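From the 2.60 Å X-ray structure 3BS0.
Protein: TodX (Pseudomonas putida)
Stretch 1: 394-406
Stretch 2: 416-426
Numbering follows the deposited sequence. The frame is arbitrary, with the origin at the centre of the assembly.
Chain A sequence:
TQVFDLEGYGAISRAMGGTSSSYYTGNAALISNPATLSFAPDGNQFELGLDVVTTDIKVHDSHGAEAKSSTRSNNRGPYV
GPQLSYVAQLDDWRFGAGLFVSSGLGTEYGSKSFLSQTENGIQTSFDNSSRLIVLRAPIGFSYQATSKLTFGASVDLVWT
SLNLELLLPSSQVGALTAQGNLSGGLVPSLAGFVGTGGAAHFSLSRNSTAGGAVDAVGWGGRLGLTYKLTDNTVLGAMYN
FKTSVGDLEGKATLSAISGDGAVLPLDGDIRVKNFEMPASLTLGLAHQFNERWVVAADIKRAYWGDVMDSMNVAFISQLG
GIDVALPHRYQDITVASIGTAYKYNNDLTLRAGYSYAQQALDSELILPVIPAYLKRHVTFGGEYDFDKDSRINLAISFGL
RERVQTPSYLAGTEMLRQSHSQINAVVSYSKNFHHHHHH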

# COMPACT_ATOMS: atom_id res chain seq x y z
N LEU A 394 -10.32 -13.43 10.83
CA LEU A 394 -10.35 -13.44 9.38
C LEU A 394 -10.91 -12.10 8.93
O LEU A 394 -11.63 -11.43 9.67
CB LEU A 394 -11.26 -14.56 8.84
CG LEU A 394 -10.93 -16.02 9.18
CD1 LEU A 394 -11.42 -16.36 10.58
CD2 LEU A 394 -11.60 -16.91 8.16
N ALA A 395 -10.57 -11.70 7.71
CA ALA A 395 -11.07 -10.46 7.15
C ALA A 395 -11.01 -10.58 5.64
O ALA A 395 -10.14 -11.27 5.11
CB ALA A 395 -10.23 -9.29 7.63
N ILE A 396 -11.95 -9.95 4.96
CA ILE A 396 -11.99 -9.97 3.49
C ILE A 396 -12.52 -8.62 3.05
O ILE A 396 -13.69 -8.32 3.28
CB ILE A 396 -12.92 -11.08 2.93
CG1 ILE A 396 -12.54 -12.46 3.50
CG2 ILE A 396 -12.76 -11.17 1.44
CD1 ILE A 396 -12.98 -12.72 4.97
N SER A 397 -11.66 -7.82 2.44
CA SER A 397 -12.03 -6.48 1.99
C SER A 397 -12.08 -6.37 0.47
O SER A 397 -11.12 -6.68 -0.21
CB SER A 397 -11.05 -5.47 2.54
OG SER A 397 -11.34 -4.18 2.05
N PHE A 398 -13.21 -5.91 -0.06
CA PHE A 398 -13.36 -5.79 -1.50
C PHE A 398 -13.29 -4.33 -1.92
O PHE A 398 -14.14 -3.53 -1.55
CB PHE A 398 -14.71 -6.34 -1.97
CG PHE A 398 -15.06 -7.69 -1.42
CD1 PHE A 398 -15.22 -7.89 -0.06
CD2 PHE A 398 -15.29 -8.75 -2.28
CE1 PHE A 398 -15.62 -9.12 0.44
CE2 PHE A 398 -15.69 -9.99 -1.78
CZ PHE A 398 -15.86 -10.17 -0.42
N GLY A 399 -12.25 -4.01 -2.70
CA GLY A 399 -12.10 -2.66 -3.20
C GLY A 399 -13.03 -2.58 -4.39
O GLY A 399 -12.76 -3.18 -5.43
N LEU A 400 -14.14 -1.87 -4.23
CA LEU A 400 -15.12 -1.73 -5.31
C LEU A 400 -14.49 -1.36 -6.64
O LEU A 400 -13.60 -0.50 -6.73
CB LEU A 400 -16.19 -0.71 -4.91
CG LEU A 400 -17.00 -1.20 -3.71
CD1 LEU A 400 -18.04 -0.17 -3.35
CD2 LEU A 400 -17.66 -2.54 -4.02
N ARG A 401 -14.96 -2.04 -7.68
CA ARG A 401 -14.47 -1.86 -9.04
C ARG A 401 -14.95 -0.59 -9.73
O ARG A 401 -16.14 -0.35 -9.84
CB ARG A 401 -14.87 -3.08 -9.87
CG ARG A 401 -14.77 -2.89 -11.38
CD ARG A 401 -14.94 -4.22 -12.08
NE ARG A 401 -13.77 -5.08 -11.94
CZ ARG A 401 -12.78 -5.15 -12.83
NH1 ARG A 401 -12.81 -4.41 -13.93
NH2 ARG A 401 -11.75 -5.96 -12.62
N GLU A 402 -14.01 0.22 -10.20
CA GLU A 402 -14.39 1.43 -10.90
C GLU A 402 -13.77 1.47 -12.29
O GLU A 402 -12.63 1.04 -12.48
CB GLU A 402 -13.99 2.66 -10.08
CG GLU A 402 -12.54 2.72 -9.69
CD GLU A 402 -12.27 3.80 -8.65
OE1 GLU A 402 -12.69 3.64 -7.47
OE2 GLU A 402 -11.64 4.81 -9.04
N ARG A 403 -14.55 1.95 -13.26
CA ARG A 403 -14.10 2.08 -14.65
C ARG A 403 -13.48 3.46 -14.80
O ARG A 403 -13.63 4.30 -13.91
CB ARG A 403 -15.29 1.92 -15.62
CG ARG A 403 -15.63 0.47 -16.06
CD ARG A 403 -16.25 -0.39 -14.95
NE ARG A 403 -17.17 -1.42 -15.46
CZ ARG A 403 -17.96 -2.16 -14.69
NH1 ARG A 403 -17.95 -2.00 -13.37
NH2 ARG A 403 -18.79 -3.05 -15.23
N VAL A 404 -12.80 3.72 -15.90
CA VAL A 404 -12.16 5.03 -16.09
C VAL A 404 -11.22 5.05 -17.31
O VAL A 404 -10.25 4.30 -17.36
CB VAL A 404 -11.38 5.41 -14.80
CG1 VAL A 404 -10.30 4.38 -14.52
CG2 VAL A 404 -10.79 6.81 -14.92
N GLN A 405 -11.51 5.92 -18.28
CA GLN A 405 -10.68 6.01 -19.48
C GLN A 405 -9.92 7.34 -19.63
O GLN A 405 -10.11 8.27 -18.85
CB GLN A 405 -11.52 5.79 -20.74
CG GLN A 405 -12.18 7.05 -21.28
CD GLN A 405 -13.58 7.27 -20.73
OE1 GLN A 405 -13.86 6.94 -19.57
NE2 GLN A 405 -14.45 7.84 -21.55
N THR A 406 -9.06 7.40 -20.64
CA THR A 406 -8.25 8.59 -20.92
C THR A 406 -9.01 9.55 -21.84
O THR A 406 -9.58 10.55 -21.38
CB THR A 406 -6.92 8.22 -21.61
OG1 THR A 406 -6.21 7.27 -20.79
CG2 THR A 406 -6.05 9.45 -21.80
N LEU A 416 -6.86 4.85 -23.92
CA LEU A 416 -7.18 3.64 -23.18
C LEU A 416 -8.35 3.74 -22.22
O LEU A 416 -8.81 4.82 -21.89
CB LEU A 416 -5.97 3.21 -22.37
CG LEU A 416 -4.67 2.92 -23.10
CD1 LEU A 416 -3.56 2.76 -22.09
CD2 LEU A 416 -4.82 1.67 -23.94
N ARG A 417 -8.81 2.57 -21.79
CA ARG A 417 -9.87 2.51 -20.79
C ARG A 417 -9.49 1.38 -19.86
O ARG A 417 -8.99 0.35 -20.29
CB ARG A 417 -11.27 2.33 -21.42
CG ARG A 417 -11.52 1.12 -22.25
CD ARG A 417 -12.86 1.29 -23.00
NE ARG A 417 -13.14 0.15 -23.86
CZ ARG A 417 -13.68 -0.99 -23.45
NH1 ARG A 417 -14.02 -1.16 -22.19
NH2 ARG A 417 -13.84 -1.99 -24.31
N GLN A 418 -9.69 1.61 -18.57
CA GLN A 418 -9.31 0.65 -17.56
C GLN A 418 -10.43 0.35 -16.59
O GLN A 418 -11.27 1.21 -16.30
CB GLN A 418 -8.11 1.19 -16.78
CG GLN A 418 -7.26 0.14 -16.07
CD GLN A 418 -6.01 0.75 -15.42
OE1 GLN A 418 -6.09 1.38 -14.36
NE2 GLN A 418 -4.87 0.59 -16.07
N SER A 419 -10.44 -0.89 -16.10
CA SER A 419 -11.44 -1.35 -15.14
C SER A 419 -10.62 -2.03 -14.05
O SER A 419 -9.82 -2.92 -14.33
CB SER A 419 -12.42 -2.33 -15.80
OG SER A 419 -11.73 -3.28 -16.59
N HIS A 420 -10.83 -1.62 -12.81
CA HIS A 420 -10.02 -2.14 -11.72
C HIS A 420 -10.72 -2.39 -10.38
O HIS A 420 -11.32 -1.47 -9.80
CB HIS A 420 -8.82 -1.18 -11.57
CG HIS A 420 -8.07 -1.30 -10.30
ND1 HIS A 420 -7.76 -2.52 -9.73
CD2 HIS A 420 -7.53 -0.36 -9.49
CE1 HIS A 420 -7.07 -2.32 -8.62
NE2 HIS A 420 -6.92 -1.02 -8.46
N SER A 421 -10.64 -3.62 -9.90
CA SER A 421 -11.24 -4.00 -8.61
C SER A 421 -10.18 -4.73 -7.79
O SER A 421 -9.13 -5.11 -8.32
CB SER A 421 -12.47 -4.91 -8.81
OG SER A 421 -12.11 -6.25 -9.09
N GLN A 422 -10.45 -4.95 -6.51
CA GLN A 422 -9.46 -5.62 -5.67
C GLN A 422 -10.01 -6.25 -4.40
O GLN A 422 -10.74 -5.61 -3.67
CB GLN A 422 -8.39 -4.61 -5.29
CG GLN A 422 -7.19 -5.21 -4.63
CD GLN A 422 -6.44 -4.19 -3.79
OE1 GLN A 422 -6.86 -3.83 -2.68
NE2 GLN A 422 -5.32 -3.69 -4.33
N ILE A 423 -9.63 -7.50 -4.14
CA ILE A 423 -10.04 -8.26 -2.95
C ILE A 423 -8.90 -8.29 -1.92
O ILE A 423 -7.73 -8.14 -2.27
CB ILE A 423 -10.40 -9.73 -3.30
CG1 ILE A 423 -11.68 -9.78 -4.14
CG2 ILE A 423 -10.57 -10.55 -2.05
CD1 ILE A 423 -11.97 -11.16 -4.75
N ASN A 424 -9.23 -8.51 -0.65
CA ASN A 424 -8.22 -8.55 0.40
C ASN A 424 -8.46 -9.53 1.54
O ASN A 424 -9.44 -9.42 2.27
CB ASN A 424 -8.04 -7.16 0.99
CG ASN A 424 -6.80 -6.49 0.47
OD1 ASN A 424 -6.62 -6.35 -0.75
ND2 ASN A 424 -5.92 -6.07 1.38
N ALA A 425 -7.54 -10.48 1.70
CA ALA A 425 -7.66 -11.46 2.76
C ALA A 425 -6.53 -11.26 3.77
O ALA A 425 -5.36 -11.15 3.39
CB ALA A 425 -7.59 -12.85 2.19
N VAL A 426 -6.88 -11.18 5.05
CA VAL A 426 -5.89 -11.03 6.11
C VAL A 426 -6.26 -12.13 7.08
O VAL A 426 -7.45 -12.38 7.28
CB VAL A 426 -6.00 -9.69 6.89
CG1 VAL A 426 -4.78 -9.52 7.79
CG2 VAL A 426 -6.13 -8.52 5.95

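Strands 394-405 and 417-426 run antiparallel, their axes 168° apart and 4.4 Å at closest approach, and are joined by backbone hydrogen bonds. Paired bonds in both directions mark three bridges: V426 N to A395 O at 3.3 Å (161°) answers a weak A395 N to V426 O at 3.2 Å (128°); Q422 N to G399 O at 3.1 Å answers a very short G399 N to Q422 O at 2.4 Å; E402 N to H420 O and H420 N to E402 O are both 3.2 Å. Toward the loop, Q418 N reaches V404 O at 3.0 Å and T406 N reaches L416 O at 2.9 Å.

The register shifts by one between G399 and E402, a beta bulge that sets L400 and R401 opposite S421. Here R401 CA lies 3.3 Å from H420 O, with 153° at the hydrogen, a CA-H...O contact.

The R401 side chain starts sideways, but its guanidinium folds back, one face covered by the backbone N atoms of H420 and S421. R401 NH1 stands 3.1 Å from S419 OG, yet the angle is too poor for a hydrogen bond.

I423 meets two residues on its face of the sheet: its CG2 lies 4.2 Å from I396 CG2, and its CG1 4.2 Å from F398 CD2, approaching the ring obliquely. On the other face, A395 CB and V426 CB are 4.3 Å apart.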